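SAM-dependent O-methyltransferase (Leptospira interrogans, PDB 2HNK) binds S-adenosyl-L-homocysteine in a Rossmann-like fold and probably transfers methyl groups from S-adenosylmethionine to hydroxyl groups of its substrates. Local coordinates at residues C[24-29]-C[102-107]; C[42-47]-C[71-76]; C[186-191]-C[200-205]. All blocks are in the same frame, centred on the assembly; numbering follows the deposited sequence.

Interaction 1: residues C[24-29]-C[102-107]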
loop_
_atom_site.group_PDB
_atom_site.type_symbol
_atom_site.label_atom_id
_atom_site.label_comp_id
_atom_site.label_asym_id
_atom_site.label_seq_id
_atom_site.Cartn_x
_atom_site.Cartn_y
_atom_site.Cartn_z
ATOM N N PRO C 24 -12.390 12.804 9.943
ATOM C CA PRO C 24 -12.731 14.095 10.551
ATOM C C PRO C 24 -13.948 14.727 9.878
ATOM O O PRO C 24 -14.132 14.583 8.667
ATOM C CB PRO C 24 -11.482 14.948 10.295
ATOM C CG PRO C 24 -10.385 13.969 10.128
ATOM C CD PRO C 24 -11.009 12.794 9.431
ATOM N N ASP C 25 -14.772 15.401 10.673
ATOM C CA ASP C 25 -15.999 16.034 10.199
ATOM C C ASP C 25 -15.749 17.026 9.076
ATOM O O ASP C 25 -16.590 17.180 8.194
ATOM C CB ASP C 25 -16.719 16.736 11.352
ATOM C CG ASP C 25 -17.148 15.776 12.455
ATOM O OD1 ASP C 25 -17.177 14.548 12.224
ATOM O OD2 ASP C 25 -17.470 16.256 13.565
ATOM N N SER C 26 -14.602 17.697 9.117
ATOM C CA SER C 26 -14.210 18.627 8.062
ATOM C C SER C 26 -13.984 17.916 6.729
ATOM O O SER C 26 -14.362 18.440 5.688
ATOM C CB SER C 26 -12.963 19.415 8.461
ATOM O OG SER C 26 -12.572 20.301 7.431
ATOM N N PHE C 27 -13.369 16.729 6.767
ATOM C CA PHE C 27 -13.149 15.909 5.564
ATOM C C PHE C 27 -14.481 15.470 4.947
ATOM O O PHE C 27 -14.669 15.548 3.732
ATOM C CB PHE C 27 -12.327 14.663 5.898
ATOM C CG PHE C 27 -10.855 14.912 6.128
ATOM C CD1 PHE C 27 -10.404 15.996 6.891
ATOM C CD2 PHE C 27 -9.913 14.013 5.628
ATOM C CE1 PHE C 27 -9.042 16.196 7.118
ATOM C CE2 PHE C 27 -8.546 14.201 5.856
ATOM C CZ PHE C 27 -8.110 15.295 6.601
ATOM N N LEU C 28 -15.391 14.995 5.796
ATOM C CA LEU C 28 -16.742 14.614 5.377
ATOM C C LEU C 28 -17.464 15.802 4.755
ATOM O O LEU C 28 -18.101 15.673 3.708
ATOM C CB LEU C 28 -17.545 14.087 6.574
ATOM C CG LEU C 28 -19.041 13.816 6.394
ATOM C CD1 LEU C 28 -19.292 12.774 5.321
ATOM C CD2 LEU C 28 -19.676 13.394 7.721
ATOM N N LYS C 29 -17.343 16.952 5.418
ATOM C CA LYS C 29 -17.878 18.231 4.947
ATOM C C LYS C 29 -17.437 18.506 3.505
ATOM O O LYS C 29 -18.269 18.835 2.655
ATOM C CB LYS C 29 -17.422 19.345 5.901
ATOM C CG LYS C 29 -18.027 20.724 5.714
ATOM C CD LYS C 29 -17.458 21.660 6.791
ATOM C CE LYS C 29 -18.032 23.055 6.723
ATOM N NZ LYS C 29 -17.352 23.888 5.704
ATOM N N ARG C 102 -8.172 25.122 -0.407
ATOM C CA ARG C 102 -7.580 25.976 0.630
ATOM C C ARG C 102 -8.533 26.272 1.781
ATOM O O ARG C 102 -8.118 26.348 2.939
ATOM C CB ARG C 102 -7.027 27.279 0.046
ATOM C CG ARG C 102 -6.280 28.096 1.089
ATOM C CD ARG C 102 -5.607 29.317 0.505
ATOM N NE ARG C 102 -4.498 28.992 -0.393
ATOM C CZ ARG C 102 -3.308 28.543 -0.007
ATOM N NH1 ARG C 102 -3.056 28.312 1.279
ATOM N NH2 ARG C 102 -2.368 28.310 -0.916
ATOM N N LYS C 103 -9.812 26.432 1.465
ATOM C CA LYS C 103 -10.838 26.538 2.492
ATOM C C LYS C 103 -10.681 25.401 3.514
ATOM O O LYS C 103 -10.700 25.633 4.720
ATOM C CB LYS C 103 -12.225 26.511 1.854
ATOM C CG LYS C 103 -13.368 26.499 2.850
ATOM C CD LYS C 103 -14.660 26.140 2.165
ATOM C CE LYS C 103 -15.756 25.950 3.178
ATOM N NZ LYS C 103 -17.080 25.787 2.512
ATOM N N TYR C 104 -10.486 24.179 3.025
ATOM C CA TYR C 104 -10.372 23.013 3.910
ATOM C C TYR C 104 -8.989 22.834 4.518
ATOM O O TYR C 104 -8.884 22.391 5.658
ATOM C CB TYR C 104 -10.896 21.748 3.227
ATOM C CG TYR C 104 -12.391 21.804 3.111
ATOM C CD1 TYR C 104 -13.002 22.353 1.979
ATOM C CD2 TYR C 104 -13.208 21.366 4.166
ATOM C CE1 TYR C 104 -14.388 22.441 1.885
ATOM C CE2 TYR C 104 -14.593 21.455 4.084
ATOM C CZ TYR C 104 -15.176 21.996 2.941
ATOM O OH TYR C 104 -16.549 22.077 2.853
ATOM N N TRP C 105 -7.940 23.196 3.781
ATOM C CA TRP C 105 -6.601 23.268 4.365
ATOM C C TRP C 105 -6.603 24.180 5.608
ATOM O O TRP C 105 -6.046 23.822 6.658
ATOM C CB TRP C 105 -5.580 23.798 3.354
ATOM C CG TRP C 105 -5.441 23.007 2.084
ATOM C CD1 TRP C 105 -5.776 21.692 1.881
ATOM C CD2 TRP C 105 -4.875 23.471 0.849
ATOM N NE1 TRP C 105 -5.467 21.318 0.597
ATOM C CE2 TRP C 105 -4.913 22.385 -0.059
ATOM C CE3 TRP C 105 -4.343 24.697 0.421
ATOM C CZ2 TRP C 105 -4.448 22.492 -1.379
ATOM C CZ3 TRP C 105 -3.883 24.807 -0.892
ATOM C CH2 TRP C 105 -3.934 23.705 -1.776
ATOM N N LYS C 106 -7.238 25.350 5.474
ATOM C CA LYS C 106 -7.335 26.318 6.566
ATOM C C LYS C 106 -8.171 25.790 7.721
ATOM O O LYS C 106 -7.773 25.925 8.879
ATOM C CB LYS C 106 -7.888 27.659 6.074
ATOM C CG LYS C 106 -7.688 28.818 7.054
ATOM C CD LYS C 106 -8.179 30.147 6.473
ATOM C CE LYS C 106 -7.291 30.671 5.327
ATOM N NZ LYS C 106 -5.917 31.057 5.779
ATOM N N GLU C 107 -9.319 25.188 7.403
ATOM C CA GLU C 107 -10.181 24.538 8.406
ATOM C C GLU C 107 -9.416 23.524 9.251
ATOM O O GLU C 107 -9.694 23.351 10.435
ATOM C CB GLU C 107 -11.364 23.830 7.740
ATOM C CG GLU C 107 -12.563 24.725 7.455
ATOM C CD GLU C 107 -13.845 23.938 7.138
ATOM O OE1 GLU C 107 -13.933 22.746 7.516
ATOM O OE2 GLU C 107 -14.767 24.516 6.519
HETATM O O HOH W 1 -19.372 25.758 5.137
#

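Interaction 2: residues C[42-47]-C[71-76]. With SAH (S-adenosyl-L-homocysteine), chain O.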
loop_
_atom_site.group_PDB
_atom_site.type_symbol
_atom_site.label_atom_id
_atom_site.label_comp_id
_atom_site.label_asym_id
_atom_site.label_seq_id
_atom_site.Cartn_x
_atom_site.Cartn_y
_atom_site.Cartn_z
ATOM N N MET C 42 -14.998 13.046 -9.447
ATOM C CA MET C 42 -13.581 13.279 -9.686
ATOM C C MET C 42 -12.757 13.131 -8.402
ATOM O O MET C 42 -11.528 13.014 -8.458
ATOM C CB MET C 42 -13.373 14.663 -10.303
ATOM C CG MET C 42 -12.089 14.799 -11.085
ATOM S SD MET C 42 -12.195 15.909 -12.497
ATOM C CE MET C 42 -12.238 17.526 -11.748
ATOM N N GLN C 43 -13.427 13.128 -7.251
ATOM C CA GLN C 43 -12.711 12.983 -5.986
ATOM C C GLN C 43 -12.705 11.554 -5.421
ATOM O O GLN C 43 -13.656 10.767 -5.598
ATOM C CB GLN C 43 -13.190 13.992 -4.934
ATOM C CG GLN C 43 -14.520 13.670 -4.289
ATOM C CD GLN C 43 -14.542 14.010 -2.814
ATOM O OE1 GLN C 43 -14.002 15.036 -2.373
ATOM N NE2 GLN C 43 -15.170 13.143 -2.039
ATOM N N ILE C 44 -11.613 11.259 -4.720
ATOM C CA ILE C 44 -11.343 9.947 -4.157
ATOM C C ILE C 44 -12.332 9.563 -3.048
ATOM O O ILE C 44 -13.036 10.418 -2.498
ATOM C CB ILE C 44 -9.865 9.859 -3.673
ATOM C CG1 ILE C 44 -9.626 10.728 -2.440
ATOM C CG2 ILE C 44 -8.900 10.285 -4.798
ATOM C CD1 ILE C 44 -8.262 10.545 -1.838
ATOM N N SER C 45 -12.407 8.266 -2.759
ATOM C CA SER C 45 -13.126 7.758 -1.593
ATOM C C SER C 45 -12.323 8.051 -0.315
ATOM O O SER C 45 -11.105 8.261 -0.384
ATOM C CB SER C 45 -13.336 6.250 -1.739
ATOM O OG SER C 45 -12.131 5.605 -2.126
ATOM N N PRO C 46 -13.000 8.095 0.848
ATOM C CA PRO C 46 -12.276 8.202 2.119
ATOM C C PRO C 46 -11.377 6.989 2.423
ATOM O O PRO C 46 -10.355 7.139 3.082
ATOM C CB PRO C 46 -13.393 8.346 3.159
ATOM C CG PRO C 46 -14.615 7.869 2.495
ATOM C CD PRO C 46 -14.460 8.105 1.041
ATOM N N GLU C 47 -11.771 5.814 1.938
ATOM C CA GLU C 47 -10.941 4.614 1.963
ATOM C C GLU C 47 -9.634 4.839 1.207
ATOM O O GLU C 47 -8.557 4.544 1.717
ATOM C CB GLU C 47 -11.686 3.420 1.351
ATOM C CG GLU C 47 -12.874 2.875 2.157
ATOM C CD GLU C 47 -14.173 3.645 1.938
ATOM O OE1 GLU C 47 -15.185 3.274 2.579
ATOM O OE2 GLU C 47 -14.191 4.613 1.140
ATOM N N THR C 71 -10.796 19.797 -5.507
ATOM C CA THR C 71 -11.299 20.430 -4.277
ATOM C C THR C 71 -10.512 20.036 -3.013
ATOM O O THR C 71 -10.849 20.462 -1.902
ATOM C CB THR C 71 -12.808 20.188 -4.071
ATOM O OG1 THR C 71 -13.086 18.784 -4.160
ATOM C CG2 THR C 71 -13.624 20.940 -5.121
ATOM N N GLY C 72 -9.490 19.201 -3.193
ATOM C CA GLY C 72 -8.444 19.023 -2.198
ATOM C C GLY C 72 -8.436 17.836 -1.248
ATOM O O GLY C 72 -7.605 17.811 -0.335
ATOM N N TYR C 73 -9.310 16.847 -1.454
ATOM C CA TYR C 73 -9.428 15.749 -0.480
ATOM C C TYR C 73 -8.121 14.994 -0.261
ATOM O O TYR C 73 -7.718 14.772 0.884
ATOM C CB TYR C 73 -10.571 14.762 -0.812
ATOM C CG TYR C 73 -10.913 13.834 0.353
ATOM C CD1 TYR C 73 -10.240 12.623 0.534
ATOM C CD2 TYR C 73 -11.892 14.181 1.286
ATOM C CE1 TYR C 73 -10.540 11.781 1.607
ATOM C CE2 TYR C 73 -12.201 13.340 2.361
ATOM C CZ TYR C 73 -11.519 12.145 2.512
ATOM O OH TYR C 73 -11.816 11.318 3.572
ATOM N N SER C 74 -7.467 14.606 -1.348
ATOM C CA SER C 74 -6.257 13.807 -1.253
ATOM C C SER C 74 -5.116 14.597 -0.625
ATOM O O SER C 74 -4.364 14.058 0.191
ATOM C CB SER C 74 -5.853 13.232 -2.622
ATOM O OG SER C 74 -5.575 14.242 -3.575
ATOM N N SER C 75 -5.007 15.880 -0.982
ATOM C CA SER C 75 -3.972 16.767 -0.418
ATOM C C SER C 75 -4.148 16.904 1.094
ATOM O O SER C 75 -3.175 16.979 1.831
ATOM C CB SER C 75 -3.974 18.146 -1.104
ATOM O OG SER C 75 -5.187 18.839 -0.874
ATOM N N LEU C 76 -5.405 16.922 1.532
ATOM C CA LEU C 76 -5.769 16.926 2.952
ATOM C C LEU C 76 -5.259 15.662 3.645
ATOM O O LEU C 76 -4.752 15.728 4.763
ATOM C CB LEU C 76 -7.286 17.012 3.069
ATOM C CG LEU C 76 -8.045 17.964 3.991
ATOM C CD1 LEU C 76 -7.386 19.340 4.139
ATOM C CD2 LEU C 76 -9.493 18.083 3.485
HETATM N N SAH O . -6.784 14.718 -6.233
HETATM C CA SAH O . -8.176 15.253 -6.349
HETATM C CB SAH O . -8.792 14.830 -7.683
HETATM C CG SAH O . -8.081 15.403 -8.911
HETATM S SD SAH O . -9.275 15.698 -10.233
HETATM C C SAH O . -9.087 14.877 -5.168
HETATM O O SAH O . -10.225 15.347 -5.067
HETATM O OXT SAH O . -8.715 14.103 -4.288
HETATM C "C5'" SAH O . -8.055 16.360 -11.397
HETATM C "C4'" SAH O . -7.673 17.822 -11.186
HETATM O "O4'" SAH O . -6.545 18.110 -11.987
HETATM C "C3'" SAH O . -8.768 18.791 -11.598
HETATM O "O3'" SAH O . -9.018 19.667 -10.524
HETATM C "C2'" SAH O . -8.216 19.581 -12.768
HETATM O "O2'" SAH O . -8.532 20.952 -12.639
HETATM C "C1'" SAH O . -6.713 19.346 -12.654
HETATM N N9 SAH O . -6.002 19.365 -13.952
HETATM C C8 SAH O . -6.480 19.042 -15.203
HETATM N N7 SAH O . -5.483 19.217 -16.107
HETATM C C5 SAH O . -4.375 19.641 -15.454
HETATM C C6 SAH O . -3.086 19.972 -15.873
HETATM N N6 SAH O . -2.744 19.897 -17.154
HETATM N N1 SAH O . -2.150 20.392 -14.945
HETATM C C2 SAH O . -2.481 20.478 -13.605
HETATM N N3 SAH O . -3.759 20.149 -13.193
HETATM C C4 SAH O . -4.691 19.742 -14.100
HETATM O O HOH W 2 -11.586 16.621 -3.628
HETATM O O HOH W 3 -9.908 9.525 4.387
#

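Interaction 3: residues C[186-191]-C[200-205]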
loop_
_atom_site.group_PDB
_atom_site.type_symbol
_atom_site.label_atom_id
_atom_site.label_comp_id
_atom_site.label_asym_id
_atom_site.label_seq_id
_atom_site.Cartn_x
_atom_site.Cartn_y
_atom_site.Cartn_z
ATOM N N GLY C 186 -12.542 0.407 -15.923
ATOM C CA GLY C 186 -12.409 -0.813 -16.697
ATOM C C GLY C 186 -12.222 -0.650 -18.201
ATOM O O GLY C 186 -12.020 -1.641 -18.885
ATOM N N SER C 187 -12.278 0.585 -18.710
ATOM C CA SER C 187 -12.171 0.841 -20.164
ATOM C C SER C 187 -10.803 0.492 -20.758
ATOM O O SER C 187 -10.696 0.224 -21.956
ATOM C CB SER C 187 -12.517 2.291 -20.499
ATOM O OG SER C 187 -11.547 3.169 -19.967
ATOM N N VAL C 188 -9.771 0.496 -19.910
ATOM C CA VAL C 188 -8.404 0.133 -20.309
ATOM C C VAL C 188 -8.300 -1.282 -20.889
ATOM O O VAL C 188 -7.461 -1.545 -21.749
ATOM C CB VAL C 188 -7.385 0.297 -19.143
ATOM C CG1 VAL C 188 -7.313 1.751 -18.697
ATOM C CG2 VAL C 188 -7.720 -0.630 -17.964
ATOM N N ALA C 189 -9.166 -2.178 -20.425
ATOM C CA ALA C 189 -9.168 -3.560 -20.885
ATOM C C ALA C 189 -10.031 -3.786 -22.151
ATOM O O ALA C 189 -10.040 -4.883 -22.707
ATOM C CB ALA C 189 -9.597 -4.490 -19.749
ATOM N N ASP C 190 -10.735 -2.746 -22.599
ATOM C CA ASP C 190 -11.661 -2.841 -23.725
ATOM C C ASP C 190 -11.153 -2.005 -24.898
ATOM O O ASP C 190 -11.277 -0.781 -24.886
ATOM C CB ASP C 190 -13.045 -2.353 -23.281
ATOM C CG ASP C 190 -14.132 -2.585 -24.326
ATOM O OD1 ASP C 190 -13.833 -2.894 -25.502
ATOM O OD2 ASP C 190 -15.310 -2.447 -23.962
ATOM N N LEU C 191 -10.602 -2.663 -25.919
ATOM C CA LEU C 191 -9.961 -1.935 -27.027
ATOM C C LEU C 191 -10.908 -1.122 -27.911
ATOM O O LEU C 191 -10.454 -0.293 -28.701
ATOM C CB LEU C 191 -9.046 -2.840 -27.867
ATOM C CG LEU C 191 -7.745 -3.348 -27.218
ATOM C CD1 LEU C 191 -6.675 -3.591 -28.286
ATOM C CD2 LEU C 191 -7.192 -2.416 -26.122
ATOM N N GLY C 200 -4.067 7.517 -23.026
ATOM C CA GLY C 200 -3.020 8.009 -22.119
ATOM C C GLY C 200 -2.733 7.064 -20.960
ATOM O O GLY C 200 -1.586 6.706 -20.715
ATOM N N ILE C 201 -3.786 6.632 -20.272
ATOM C CA ILE C 201 -3.667 5.670 -19.166
ATOM C C ILE C 201 -3.083 4.307 -19.589
ATOM O O ILE C 201 -2.174 3.804 -18.928
ATOM C CB ILE C 201 -5.017 5.520 -18.405
ATOM C CG1 ILE C 201 -5.405 6.861 -17.786
ATOM C CG2 ILE C 201 -4.936 4.411 -17.333
ATOM C CD1 ILE C 201 -6.825 6.935 -17.293
ATOM N N ARG C 202 -3.584 3.731 -20.687
ATOM C CA ARG C 202 -3.020 2.486 -21.242
ATOM C C ARG C 202 -1.530 2.591 -21.526
ATOM O O ARG C 202 -0.758 1.702 -21.154
ATOM C CB ARG C 202 -3.719 2.073 -22.541
ATOM C CG ARG C 202 -5.026 1.338 -22.373
ATOM C CD ARG C 202 -5.355 0.519 -23.626
ATOM N NE ARG C 202 -6.789 0.229 -23.690
ATOM C CZ ARG C 202 -7.668 0.910 -24.426
ATOM N NH1 ARG C 202 -7.278 1.917 -25.193
ATOM N NH2 ARG C 202 -8.945 0.577 -24.402
ATOM N N LYS C 203 -1.142 3.669 -22.208
ATOM C CA LYS C 203 0.259 3.964 -22.516
ATOM C C LYS C 203 1.094 4.119 -21.252
ATOM O O LYS C 203 2.223 3.636 -21.183
ATOM C CB LYS C 203 0.361 5.253 -23.333
ATOM C CG LYS C 203 -0.001 5.116 -24.795
ATOM C CD LYS C 203 0.342 6.402 -25.524
ATOM C CE LYS C 203 1.068 6.127 -26.827
ATOM N NZ LYS C 203 2.092 7.189 -27.083
ATOM N N PHE C 204 0.541 4.824 -20.270
ATOM C CA PHE C 204 1.184 4.969 -18.963
ATOM C C PHE C 204 1.400 3.603 -18.308
ATOM O O PHE C 204 2.519 3.287 -17.906
ATOM C CB PHE C 204 0.364 5.899 -18.060
ATOM C CG PHE C 204 0.864 5.975 -16.645
ATOM C CD1 PHE C 204 1.852 6.894 -16.291
ATOM C CD2 PHE C 204 0.346 5.133 -15.663
ATOM C CE1 PHE C 204 2.323 6.974 -14.989
ATOM C CE2 PHE C 204 0.809 5.201 -14.342
ATOM C CZ PHE C 204 1.801 6.130 -14.003
ATOM N N ASN C 205 0.345 2.790 -18.218
ATOM C CA ASN C 205 0.460 1.460 -17.596
ATOM C C ASN C 205 1.516 0.609 -18.285
ATOM O O ASN C 205 2.266 -0.115 -17.638
ATOM C CB ASN C 205 -0.886 0.726 -17.558
ATOM C CG ASN C 205 -1.893 1.383 -16.619
ATOM O OD1 ASN C 205 -1.529 2.199 -15.767
ATOM N ND2 ASN C 205 -3.161 1.027 -16.770
#

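Interaction 1: residues C[24-29]-C[102-107]
Lys-29, Tyr-104 and Ser-26 bury most of the surface where the start of helix 25-35 meets the end of helix 95-107 at the protein surface, an antiparallel pairing whose short axes run 170° apart. The Lys-29 chain leaves its helix with CG anti to the backbone N and stays extended until a bend at its last torsion (chi4 -82°). Its CG lies at the edge of the Tyr-104 ring, while Lys-29 NZ forms a salt bridge of 2.8 Å, meeting Glu-107 OE2 on its syn lone pair, the side of the other oxygen. That other oxygen takes Ser-26, three residues before Lys-29: Ser-26 OG, anti to its own backbone N, donates to Glu-107 OE1 at 2.8 Å from above the carboxylate plane. Ser-26 OG is also bonded to Asn-108. From Lys-29 NZ to Tyr-104 OH the bond is weak, at 3.5 Å; the hydroxyl's stronger partner is Glu-33, which also pairs with Lys-103. The ring itself packs on Leu-76 of helix 73-81. One water accepts from Lys-29 and, weakly, from Lys-103. The like charges Lys-29 NZ and Lys-103 NZ lie only 3.7 Å apart, which suggests that the two glutamates offset the two lysines.

Interaction 2: residues C[42-47]-C[71-76]
In this Rossmann-like methyltransferase fold, the loop after the first strand in the chain, 63-67, which lies inside the sheet, runs into helix 73-81 and receives the amino-acid end of the cofactor product, with residues 42-47 laid across it. Met-42 begins the cover: its CG comes to 3.1 Å from the sulfur SD of S-adenosyl-L-homocysteine. Gln-43 follows with CB against the ligand carboxylate, and its bent chain carries OE1 over Tyr-73 CB, the amide turned 65° from the ring plane. Between Gln-43 and Thr-71 sits a water that donates to Gln-43 OE1 and to the carboxylate O of the ligand, and accepts from Thr-71 OG1 and Tyr-73 N. It thus ties both segments to the ligand, although no direct hydrogen bond joins the two segments to each other; Thr-71 OG1 is also bonded to Thr-34. Ile-44 holds CG1 in the crowded position between backbone N and carbonyl carbon (chi1 70°) and crosses Tyr-73 at about a right angle, CG1 at 3.6 Å from Tyr-73 CD1. Its CD1 reaches on to Ser-74 CB. Ser-45 is the N-cap of helix 46-59, its OG bonded to Glu-48 N. Pro-46, in the first turn of that helix, rests CB 3.4 Å from Tyr-73 OH, and a water donates to both Pro-46 O and that hydroxyl, which is also bonded to Glu-23. Gly-72, with a positive phi of 100°, is the N-cap of helix 73-81. Ser-74 grips the ligand twice: Ser-74 N donates to OXT of the ligand at 3.2 Å, and Ser-74 OG, itself bonded to Glu-66, accepts from the ligand amino N at 3.0 Å.

Interaction 3: residues C[186-191]-C[200-205]
The guanidinium nitrogens of Arg-202 are gripped by two backbone oxygens of one loop: NE donates to Val-188 O and NH2 to His-193 O. The first is a short, fairly straight N-H bond, Arg-202 NE to Val-188 O at 2.7 Å with an N-H...O angle of 160°. The oxygen lies in the guanidinium plane, whereas the nitrogen approaches from above the plane of the carbonyl. Arg-202 can deliver this group because its chain is extended from CG to NE, with CG anti to its carbonyl carbon (chi1 -82°). Arg-202 NH2 is also 3.0 Å from Ser-187 O. Over one face of the group lies Leu-191 CD2, 3.6 Å from Arg-202 NE and displaced toward the rim. Beside the polar part, Val-188 CG1 meets Ile-201 CG2 at 3.8 Å, the two branched side chains crossing at about a right angle. The loop after strand 175-180 thus folds back on helix 196-210, where Tyr-15 of the second subunit packs on Val-188 and Arg-202 and bonds Asn-205. Asp-190 OD1 stands 6.1 Å from Arg-202 NH2 and makes no direct pair, so the arginine's charge is probably eased by the backbone oxygens around it.

Overall arrangement
Interactions 1 and 2 form one continuous region, their centres about 11 Å apart, and the chain closes interaction 2 between the two segments of interaction 1. Helix 25-35 precedes helix 46-59; Trp-105 NE1 probably bonds to Ser-75 OG, and Phe-27 packs on Leu-76, so helices 25-35 and 95-107 both pack on helix 73-81, whose first turn binds the ligand. Interaction 3 comes later in the chain, in the loop and helix that follow the fifth strand. Its centre lies about 23 Å from that of interaction 2 and about 33 Å from that of interaction 1. Interactions 2 and 3 both touch the second subunit, placing the cofactor-site cover and the distant loop alike beside the dimer interface.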